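Local atomic coordinates of L-ribose isomerase (Geodermatophilus obscurus DSM 43160, PDB entry 5AVP), a protein that probably interconverts L-ribose and L-ribulose as a manganese-binding aldose-ketose isomerase of the cupin-type beta-barrel fold. Residues E133-V138 and R191-G196; M142-S147 and F200-K205. All coordinates share one frame; numbering follows the deposited sequence.

Contact 1. Residues E133-V138 and R191-G196; sequences ESYEVV and RRLRVG. With MN (manganese (II) ion), chain E.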
ATOM      1  N   GLU A 133      -4.512 -25.453  -1.910  1.00 24.15           N
ATOM      2  CA  GLU A 133      -4.485 -24.002  -1.807  1.00 27.23           C
ATOM      3  C   GLU A 133      -3.767 -23.439  -0.573  1.00 27.36           C
ATOM      4  O   GLU A 133      -3.588 -24.126   0.433  1.00 29.36           O
ATOM      5  CB  GLU A 133      -5.930 -23.477  -1.796  1.00 23.55           C
ATOM      6  CG  GLU A 133      -6.910 -24.245  -2.678  1.00 21.84           C
ATOM      7  CD  GLU A 133      -8.357 -23.756  -2.542  1.00 20.45           C
ATOM      8  OE1 GLU A 133      -8.756 -23.332  -1.444  1.00 19.07           O
ATOM      9  OE2 GLU A 133      -9.113 -23.817  -3.531  1.00 18.19           O
ATOM     10  N   SER A 134      -3.364 -22.173  -0.670  1.00 27.38           N
ATOM     11  CA  SER A 134      -2.728 -21.447   0.435  1.00 26.63           C
ATOM     12  C   SER A 134      -3.454 -20.103   0.493  1.00 24.95           C
ATOM     13  O   SER A 134      -3.859 -19.574  -0.544  1.00 24.19           O
ATOM     14  CB  SER A 134      -1.242 -21.212   0.168  1.00 25.91           C
ATOM     15  OG  SER A 134      -1.056 -20.204  -0.818  1.00 26.03           O
ATOM     16  N   TYR A 135      -3.622 -19.559   1.692  1.00 24.08           N
ATOM     17  CA  TYR A 135      -4.318 -18.284   1.847  1.00 23.56           C
ATOM     18  C   TYR A 135      -3.449 -17.203   2.471  1.00 21.11           C
ATOM     19  O   TYR A 135      -2.686 -17.449   3.398  1.00 21.60           O
ATOM     20  CB  TYR A 135      -5.579 -18.451   2.719  1.00 25.09           C
ATOM     21  CG  TYR A 135      -6.509 -19.569   2.291  1.00 28.02           C
ATOM     22  CD1 TYR A 135      -7.237 -19.488   1.100  1.00 28.14           C
ATOM     23  CD2 TYR A 135      -6.651 -20.714   3.073  1.00 27.93           C
ATOM     24  CE1 TYR A 135      -8.078 -20.515   0.705  1.00 29.08           C
ATOM     25  CE2 TYR A 135      -7.484 -21.741   2.684  1.00 29.95           C
ATOM     26  CZ  TYR A 135      -8.196 -21.640   1.501  1.00 30.49           C
ATOM     27  OH  TYR A 135      -9.024 -22.681   1.121  1.00 32.61           O
ATOM     28  N   GLU A 136      -3.590 -15.991   1.969  1.00 19.73           N
ATOM     29  CA  GLU A 136      -2.848 -14.873   2.498  1.00 21.11           C
ATOM     30  C   GLU A 136      -3.806 -13.711   2.549  1.00 17.82           C
ATOM     31  O   GLU A 136      -4.186 -13.166   1.519  1.00 17.77           O
ATOM     32  CB  GLU A 136      -1.683 -14.538   1.587  1.00 21.75           C
ATOM     33  CG  GLU A 136      -0.968 -13.241   1.916  1.00 25.19           C
ATOM     34  CD  GLU A 136       0.038 -12.890   0.852  1.00 25.93           C
ATOM     35  OE1 GLU A 136       0.810 -13.795   0.456  1.00 27.41           O
ATOM     36  OE2 GLU A 136       0.066 -11.726   0.414  1.00 26.44           O
ATOM     37  N   VAL A 137      -4.205 -13.342   3.753  1.00 16.63           N
ATOM     38  CA  VAL A 137      -5.125 -12.239   3.932  1.00 19.76           C
ATOM     39  C   VAL A 137      -4.451 -10.928   3.543  1.00 15.45           C
ATOM     40  O   VAL A 137      -3.401 -10.584   4.082  1.00 16.06           O
ATOM     41  CB  VAL A 137      -5.590 -12.168   5.402  1.00 19.33           C
ATOM     42  CG1 VAL A 137      -6.538 -10.999   5.589  1.00 20.73           C
ATOM     43  CG2 VAL A 137      -6.270 -13.483   5.798  1.00 19.26           C
ATOM     44  N   VAL A 138      -5.044 -10.215   2.592  1.00 16.22           N
ATOM     45  CA  VAL A 138      -4.502  -8.938   2.157  1.00 17.29           C
ATOM     46  C   VAL A 138      -5.240  -7.818   2.877  1.00 16.40           C
ATOM     47  O   VAL A 138      -4.622  -6.846   3.316  1.00 19.06           O
ATOM     48  CB  VAL A 138      -4.682  -8.713   0.622  1.00 16.28           C
ATOM     49  CG1 VAL A 138      -4.444  -7.227   0.294  1.00 11.99           C
ATOM     50  CG2 VAL A 138      -3.732  -9.641  -0.193  1.00 14.39           C
ATOM     51  N   ARG A 191     -11.272 -21.330  11.711  1.00 27.44           N
ATOM     52  CA  ARG A 191      -9.980 -20.661  11.688  1.00 27.17           C
ATOM     53  C   ARG A 191     -10.151 -19.208  11.248  1.00 27.73           C
ATOM     54  O   ARG A 191     -10.833 -18.918  10.267  1.00 27.54           O
ATOM     55  CB  ARG A 191      -9.019 -21.395  10.760  1.00 27.22           C
ATOM     56  CG  ARG A 191      -7.761 -20.608  10.442  1.00 28.31           C
ATOM     57  CD  ARG A 191      -6.827 -20.428  11.620  1.00 25.18           C
ATOM     58  NE  ARG A 191      -6.036 -21.617  11.892  1.00 22.38           N
ATOM     59  CZ  ARG A 191      -4.849 -21.586  12.483  1.00 21.85           C
ATOM     60  NH1 ARG A 191      -4.326 -20.427  12.850  1.00 21.84           N
ATOM     61  NH2 ARG A 191      -4.185 -22.707  12.713  1.00 21.08           N
ATOM     62  N   ARG A 192      -9.535 -18.305  12.002  1.00 28.23           N
ATOM     63  CA  ARG A 192      -9.602 -16.871  11.758  1.00 27.62           C
ATOM     64  C   ARG A 192      -8.247 -16.405  11.251  1.00 26.17           C
ATOM     65  O   ARG A 192      -7.336 -16.229  12.054  1.00 27.80           O
ATOM     66  CB  ARG A 192      -9.896 -16.161  13.081  1.00 28.40           C
ATOM     67  CG  ARG A 192     -10.037 -14.656  12.994  1.00 32.13           C
ATOM     68  CD  ARG A 192     -11.448 -14.314  12.560  1.00 34.99           C
ATOM     69  NE  ARG A 192     -11.763 -12.886  12.570  1.00 35.03           N
ATOM     70  CZ  ARG A 192     -13.006 -12.413  12.476  1.00 35.07           C
ATOM     71  NH1 ARG A 192     -14.023 -13.256  12.371  1.00 32.75           N
ATOM     72  NH2 ARG A 192     -13.239 -11.107  12.485  1.00 35.61           N
ATOM     73  N   LEU A 193      -8.106 -16.201   9.943  1.00 24.71           N
ATOM     74  CA  LEU A 193      -6.843 -15.735   9.386  1.00 24.06           C
ATOM     75  C   LEU A 193      -6.872 -14.213   9.153  1.00 23.91           C
ATOM     76  O   LEU A 193      -7.832 -13.672   8.592  1.00 22.54           O
ATOM     77  CB  LEU A 193      -6.564 -16.464   8.079  1.00 21.46           C
ATOM     78  CG  LEU A 193      -6.609 -17.977   8.231  1.00 20.22           C
ATOM     79  CD1 LEU A 193      -7.140 -18.610   6.970  1.00 18.31           C
ATOM     80  CD2 LEU A 193      -5.225 -18.478   8.578  1.00 21.76           C
ATOM     81  N   ARG A 194      -5.817 -13.528   9.600  1.00 25.68           N
ATOM     82  CA  ARG A 194      -5.703 -12.069   9.446  1.00 27.37           C
ATOM     83  C   ARG A 194      -4.473 -11.683   8.641  1.00 27.16           C
ATOM     84  O   ARG A 194      -3.616 -12.520   8.340  1.00 27.19           O
ATOM     85  CB  ARG A 194      -5.627 -11.360  10.816  1.00 29.36           C
ATOM     86  CG  ARG A 194      -6.763 -11.686  11.730  1.00 31.48           C
ATOM     87  CD  ARG A 194      -6.581 -11.094  13.099  1.00 34.59           C
ATOM     88  NE  ARG A 194      -7.466 -11.778  14.041  1.00 38.37           N
ATOM     89  CZ  ARG A 194      -7.685 -11.398  15.296  1.00 37.89           C
ATOM     90  NH1 ARG A 194      -7.080 -10.320  15.776  1.00 37.01           N
ATOM     91  NH2 ARG A 194      -8.509 -12.105  16.068  1.00 37.57           N
ATOM     92  N   VAL A 195      -4.398 -10.402   8.305  1.00 26.05           N
ATOM     93  CA  VAL A 195      -3.271  -9.870   7.555  1.00 27.12           C
ATOM     94  C   VAL A 195      -2.025 -10.014   8.416  1.00 25.54           C
ATOM     95  O   VAL A 195      -2.026  -9.607   9.578  1.00 28.31           O
ATOM     96  CB  VAL A 195      -3.430  -8.370   7.275  1.00 26.24           C
ATOM     97  CG1 VAL A 195      -2.599  -7.984   6.058  1.00 27.67           C
ATOM     98  CG2 VAL A 195      -4.884  -8.014   7.097  1.00 26.52           C
ATOM     99  N   GLY A 196      -0.962 -10.578   7.861  1.00 25.25           N
ATOM    100  CA  GLY A 196       0.247 -10.732   8.644  1.00 23.19           C
ATOM    101  C   GLY A 196       0.473 -12.144   9.150  1.00 23.14           C
ATOM    102  O   GLY A 196       1.617 -12.539   9.365  1.00 21.36           O
TER
HETATM  103 MN    MN E 401     -11.153 -23.663  -3.210  1.00 20.86          MN
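Strands 133-138 and 191-194 run at 55° to each other, with axes 6.6 Å apart at closest approach, and the segments 133-138 and 191-196 come nearest at V137 and V195, just past the second strand, where the CA atoms are 4.7 Å apart. V137 has the largest share of the contact. Its CG1 lies anti to the backbone N (chi1 179°) and meets CG2 of V195 at 3.7 Å, the two side chains crossing at about a right angle. The other branch, CG2, sits against the backbone of L193 and packs on its CB at 3.8 Å. CB of V137 faces the R194 carbonyl group. The backbone adds a CA-H...O contact from V195 CA to V137 O, 3.5 Å long and 150° at the hydrogen. The two strands belong to the two facing antiparallel sheets of the cupin-type beta-barrel, and the contact joins an inner strand of one sheet to an outermost strand of the other. Deeper in, Y135 reaches L193 loosely, CD2 to CD1, with the methyl oblique to the ring. The Y135 hydroxyl gives a weak hydrogen bond to OE1 of E133. The carboxylate's other oxygen, OE2, binds manganese at 2.1 Å, so Y135 is a second-shell residue that may help orient this ligand. H126, H128 and H208 complete the protein ligands. At the far end, G196 O accepts a hydrogen bond from R50 of the second subunit.

Contact 2. Residues M142-S147 and F200-K205; sequences MELFYS and FVMHRK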
ATOM      1  N   MET A 142     -10.616 -13.208   7.458  1.00 19.10           N
ATOM      2  CA  MET A 142     -11.204 -14.375   6.806  1.00 21.82           C
ATOM      3  C   MET A 142     -11.576 -15.465   7.800  1.00 25.25           C
ATOM      4  O   MET A 142     -10.726 -15.957   8.542  1.00 26.41           O
ATOM      5  CB  MET A 142     -10.212 -14.943   5.801  1.00 20.17           C
ATOM      6  CG  MET A 142     -10.632 -16.205   5.074  1.00 16.09           C
ATOM      7  SD  MET A 142      -9.275 -16.720   3.977  1.00 12.57           S
ATOM      8  CE  MET A 142      -9.780 -18.352   3.528  1.00 12.18           C
ATOM      9  N   GLU A 143     -12.855 -15.831   7.822  1.00 28.06           N
ATOM     10  CA  GLU A 143     -13.332 -16.893   8.705  1.00 29.26           C
ATOM     11  C   GLU A 143     -13.390 -18.149   7.863  1.00 29.73           C
ATOM     12  O   GLU A 143     -14.334 -18.364   7.107  1.00 29.38           O
ATOM     13  CB  GLU A 143     -14.729 -16.597   9.246  1.00 31.30           C
ATOM     14  CG  GLU A 143     -14.806 -15.396  10.136  1.00 33.42           C
ATOM     15  CD  GLU A 143     -16.173 -15.240  10.737  1.00 35.73           C
ATOM     16  OE1 GLU A 143     -16.434 -14.180  11.347  1.00 37.20           O
ATOM     17  OE2 GLU A 143     -16.980 -16.186  10.594  1.00 36.72           O
ATOM     18  N   LEU A 144     -12.359 -18.967   8.004  1.00 27.47           N
ATOM     19  CA  LEU A 144     -12.230 -20.214   7.272  1.00 25.76           C
ATOM     20  C   LEU A 144     -12.899 -21.388   7.982  1.00 25.67           C
ATOM     21  O   LEU A 144     -12.696 -21.612   9.175  1.00 25.45           O
ATOM     22  CB  LEU A 144     -10.748 -20.514   7.063  1.00 24.51           C
ATOM     23  CG  LEU A 144     -10.364 -21.815   6.370  1.00 26.09           C
ATOM     24  CD1 LEU A 144     -11.072 -21.905   5.025  1.00 28.08           C
ATOM     25  CD2 LEU A 144      -8.867 -21.858   6.189  1.00 24.31           C
ATOM     26  N   PHE A 145     -13.706 -22.132   7.231  1.00 25.62           N
ATOM     27  CA  PHE A 145     -14.414 -23.308   7.740  1.00 25.28           C
ATOM     28  C   PHE A 145     -13.949 -24.522   6.913  1.00 25.50           C
ATOM     29  O   PHE A 145     -13.828 -24.447   5.690  1.00 25.41           O
ATOM     30  CB  PHE A 145     -15.931 -23.133   7.574  1.00 26.15           C
ATOM     31  CG  PHE A 145     -16.477 -21.848   8.157  1.00 27.36           C
ATOM     32  CD1 PHE A 145     -16.577 -21.672   9.536  1.00 27.86           C
ATOM     33  CD2 PHE A 145     -16.921 -20.824   7.319  1.00 27.60           C
ATOM     34  CE1 PHE A 145     -17.117 -20.503  10.076  1.00 27.67           C
ATOM     35  CE2 PHE A 145     -17.461 -19.654   7.842  1.00 27.90           C
ATOM     36  CZ  PHE A 145     -17.559 -19.493   9.232  1.00 29.11           C
ATOM     37  N   TYR A 146     -13.687 -25.638   7.574  1.00 25.27           N
ATOM     38  CA  TYR A 146     -13.243 -26.819   6.857  1.00 26.09           C
ATOM     39  C   TYR A 146     -13.387 -28.115   7.636  1.00 27.17           C
ATOM     40  O   TYR A 146     -13.639 -28.119   8.838  1.00 26.91           O
ATOM     41  CB  TYR A 146     -11.786 -26.663   6.440  1.00 26.13           C
ATOM     42  CG  TYR A 146     -10.814 -26.484   7.586  1.00 26.11           C
ATOM     43  CD1 TYR A 146     -10.788 -25.304   8.328  1.00 28.29           C
ATOM     44  CD2 TYR A 146      -9.890 -27.480   7.905  1.00 26.05           C
ATOM     45  CE1 TYR A 146      -9.862 -25.114   9.359  1.00 30.65           C
ATOM     46  CE2 TYR A 146      -8.959 -27.301   8.937  1.00 27.91           C
ATOM     47  CZ  TYR A 146      -8.951 -26.114   9.656  1.00 30.75           C
ATOM     48  OH  TYR A 146      -8.035 -25.902  10.667  1.00 33.07           O
ATOM     49  N   SER A 147     -13.216 -29.217   6.921  1.00 28.96           N
ATOM     50  CA  SER A 147     -13.289 -30.557   7.486  1.00 31.90           C
ATOM     51  C   SER A 147     -11.842 -31.007   7.727  1.00 32.24           C
ATOM     52  O   SER A 147     -11.015 -30.943   6.818  1.00 34.46           O
ATOM     53  CB  SER A 147     -13.981 -31.501   6.487  1.00 31.41           C
ATOM     54  OG  SER A 147     -14.310 -32.735   7.094  1.00 33.01           O
ATOM     55  N   PHE A 200      -1.591 -20.041   5.183  1.00 18.19           N
ATOM     56  CA  PHE A 200      -2.397 -21.174   5.556  1.00 17.62           C
ATOM     57  C   PHE A 200      -2.600 -22.113   4.384  1.00 17.26           C
ATOM     58  O   PHE A 200      -3.066 -21.709   3.324  1.00 17.98           O
ATOM     59  CB  PHE A 200      -3.755 -20.766   6.098  1.00 17.55           C
ATOM     60  CG  PHE A 200      -4.454 -21.900   6.771  1.00 18.73           C
ATOM     61  CD1 PHE A 200      -3.908 -22.472   7.915  1.00 18.23           C
ATOM     62  CD2 PHE A 200      -5.604 -22.443   6.245  1.00 17.39           C
ATOM     63  CE1 PHE A 200      -4.495 -23.565   8.508  1.00 18.67           C
ATOM     64  CE2 PHE A 200      -6.195 -23.543   6.843  1.00 19.15           C
ATOM     65  CZ  PHE A 200      -5.640 -24.100   7.979  1.00 19.18           C
ATOM     66  N   VAL A 201      -2.244 -23.376   4.588  1.00 17.60           N
ATOM     67  CA  VAL A 201      -2.367 -24.394   3.556  1.00 19.62           C
ATOM     68  C   VAL A 201      -3.595 -25.284   3.714  1.00 20.36           C
ATOM     69  O   VAL A 201      -3.851 -25.831   4.791  1.00 20.88           O
ATOM     70  CB  VAL A 201      -1.132 -25.302   3.526  1.00 18.25           C
ATOM     71  CG1 VAL A 201      -1.433 -26.533   2.717  1.00 19.43           C
ATOM     72  CG2 VAL A 201       0.055 -24.569   2.922  1.00 21.27           C
ATOM     73  N   MET A 202      -4.337 -25.420   2.616  1.00 22.15           N
ATOM     74  CA  MET A 202      -5.545 -26.241   2.550  1.00 23.15           C
ATOM     75  C   MET A 202      -5.319 -27.353   1.549  1.00 23.16           C
ATOM     76  O   MET A 202      -5.444 -27.142   0.339  1.00 22.53           O
ATOM     77  CB  MET A 202      -6.759 -25.413   2.098  1.00 22.14           C
ATOM     78  CG  MET A 202      -8.062 -26.214   2.013  1.00 21.75           C
ATOM     79  SD  MET A 202      -8.570 -27.039   3.577  1.00 23.49           S
ATOM     80  CE  MET A 202      -8.866 -25.600   4.626  1.00 19.91           C
ATOM     81  N   HIS A 203      -4.982 -28.533   2.060  1.00 23.93           N
ATOM     82  CA  HIS A 203      -4.723 -29.705   1.225  1.00 25.25           C
ATOM     83  C   HIS A 203      -5.900 -30.132   0.387  1.00 25.84           C
ATOM     84  O   HIS A 203      -7.041 -30.033   0.809  1.00 26.67           O
ATOM     85  CB  HIS A 203      -4.332 -30.891   2.087  1.00 26.02           C
ATOM     86  CG  HIS A 203      -3.089 -30.669   2.869  1.00 29.76           C
ATOM     87  ND1 HIS A 203      -1.853 -30.556   2.272  1.00 31.16           N
ATOM     88  CD2 HIS A 203      -2.889 -30.496   4.197  1.00 30.76           C
ATOM     89  CE1 HIS A 203      -0.945 -30.318   3.200  1.00 32.86           C
ATOM     90  NE2 HIS A 203      -1.547 -30.277   4.377  1.00 32.32           N
ATOM     91  N   ARG A 204      -5.609 -30.629  -0.805  1.00 26.64           N
ATOM     92  CA  ARG A 204      -6.641 -31.133  -1.690  1.00 28.53           C
ATOM     93  C   ARG A 204      -7.440 -32.200  -0.914  1.00 28.32           C
ATOM     94  O   ARG A 204      -7.008 -32.673   0.141  1.00 30.30           O
ATOM     95  CB  ARG A 204      -5.982 -31.756  -2.905  1.00 27.19           C
ATOM     96  CG  ARG A 204      -4.875 -32.748  -2.553  1.00 27.24           C
ATOM     97  CD  ARG A 204      -4.362 -33.462  -3.807  1.00 27.12           C
ATOM     98  NE  ARG A 204      -3.404 -32.667  -4.567  1.00 21.32           N
ATOM     99  CZ  ARG A 204      -2.129 -32.579  -4.240  1.00 19.30           C
ATOM    100  NH1 ARG A 204      -1.695 -33.244  -3.179  1.00 18.68           N
ATOM    101  NH2 ARG A 204      -1.304 -31.832  -4.959  1.00 17.17           N
ATOM    102  N   LYS A 205      -8.604 -32.574  -1.426  1.00 28.59           N
ATOM    103  CA  LYS A 205      -9.439 -33.570  -0.762  1.00 27.69           C
ATOM    104  C   LYS A 205     -10.022 -33.096   0.570  1.00 28.10           C
ATOM    105  O   LYS A 205     -10.602 -33.891   1.310  1.00 28.05           O
ATOM    106  CB  LYS A 205      -8.663 -34.866  -0.509  1.00 26.55           C
ATOM    107  CG  LYS A 205      -8.863 -35.970  -1.525  1.00 25.55           C
ATOM    108  CD  LYS A 205      -8.095 -35.689  -2.805  1.00 26.05           C
ATOM    109  CE  LYS A 205      -7.723 -36.998  -3.501  1.00 24.33           C
ATOM    110  NZ  LYS A 205      -6.703 -36.801  -4.569  1.00 22.35           N
TER
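L144 and F200 both hold CG anti to the backbone N, which sends the two side chains across the gap between their strands. Y146 instead has CG in the crowded position between N and the carbonyl carbon (chi1 61°). M202 starts anti as well, then bends at chi2 and chi3 (57° and 64°), and this brings its terminal methyl nearer to strand 142-147. L144 uses one branch: CD2 lies by the CD2-CE2 side of the F200 ring, oblique to its plane, and also comes within 4.1 Å of M202 CE. The same M202 methyl packs at the root of the Y146 side chain, 3.6 Å from CB and 3.7 Å from CG. Its sulfur makes an oblique Met-aromatic contact, with SD 5.3 Å from the centroid of the Y146 ring. Strands 142-147 and 200-202 lie in opposite sheets of the cupin-type barrel. Their axes are 10.6 Å apart, so the strands meet through their side chains, and all four touching residues are buried. Y146 and F200 reach toward each other tip to tip in an offset edge-to-face pair. The edge of F200 is turned toward the face of Y146, with centroids 6.0 Å apart. F200 CZ lies 4.0 Å from Y146 OH. H165, from a loop, also meets the F200 ring. M202 touches the manganese ligand H208, and its side chain is about 7 Å from the metal, which places this apolar cluster beside the metal site. Beyond the strand, R204 and K205 bond to the second subunit, R204 NH1 to A93 O and K205 NZ to G96 O of that subunit.

How the contacts relate
Contacts 1 and 2 join the same two sheets, and their centres are 10 Å apart. Within one sheet, strands 133-139 and 200-202 are antiparallel neighbours, and E133 O lies 2.6 Å from M202 N in a probable hydrogen bond. In the other sheet, R191 O and L144 N are 2.7 Å apart and pair in the same way. The two side-chain layers also merge: L193 CD2 packs on F200 CB at 3.7 Å, and Y135 touches M142, L144, F200 and M202. Contact 1 supplies the manganese ligand E133, and the probable hydrogen bond from M202 N ties the backbone of that ligand to contact 2. Both contacts also reach the second subunit.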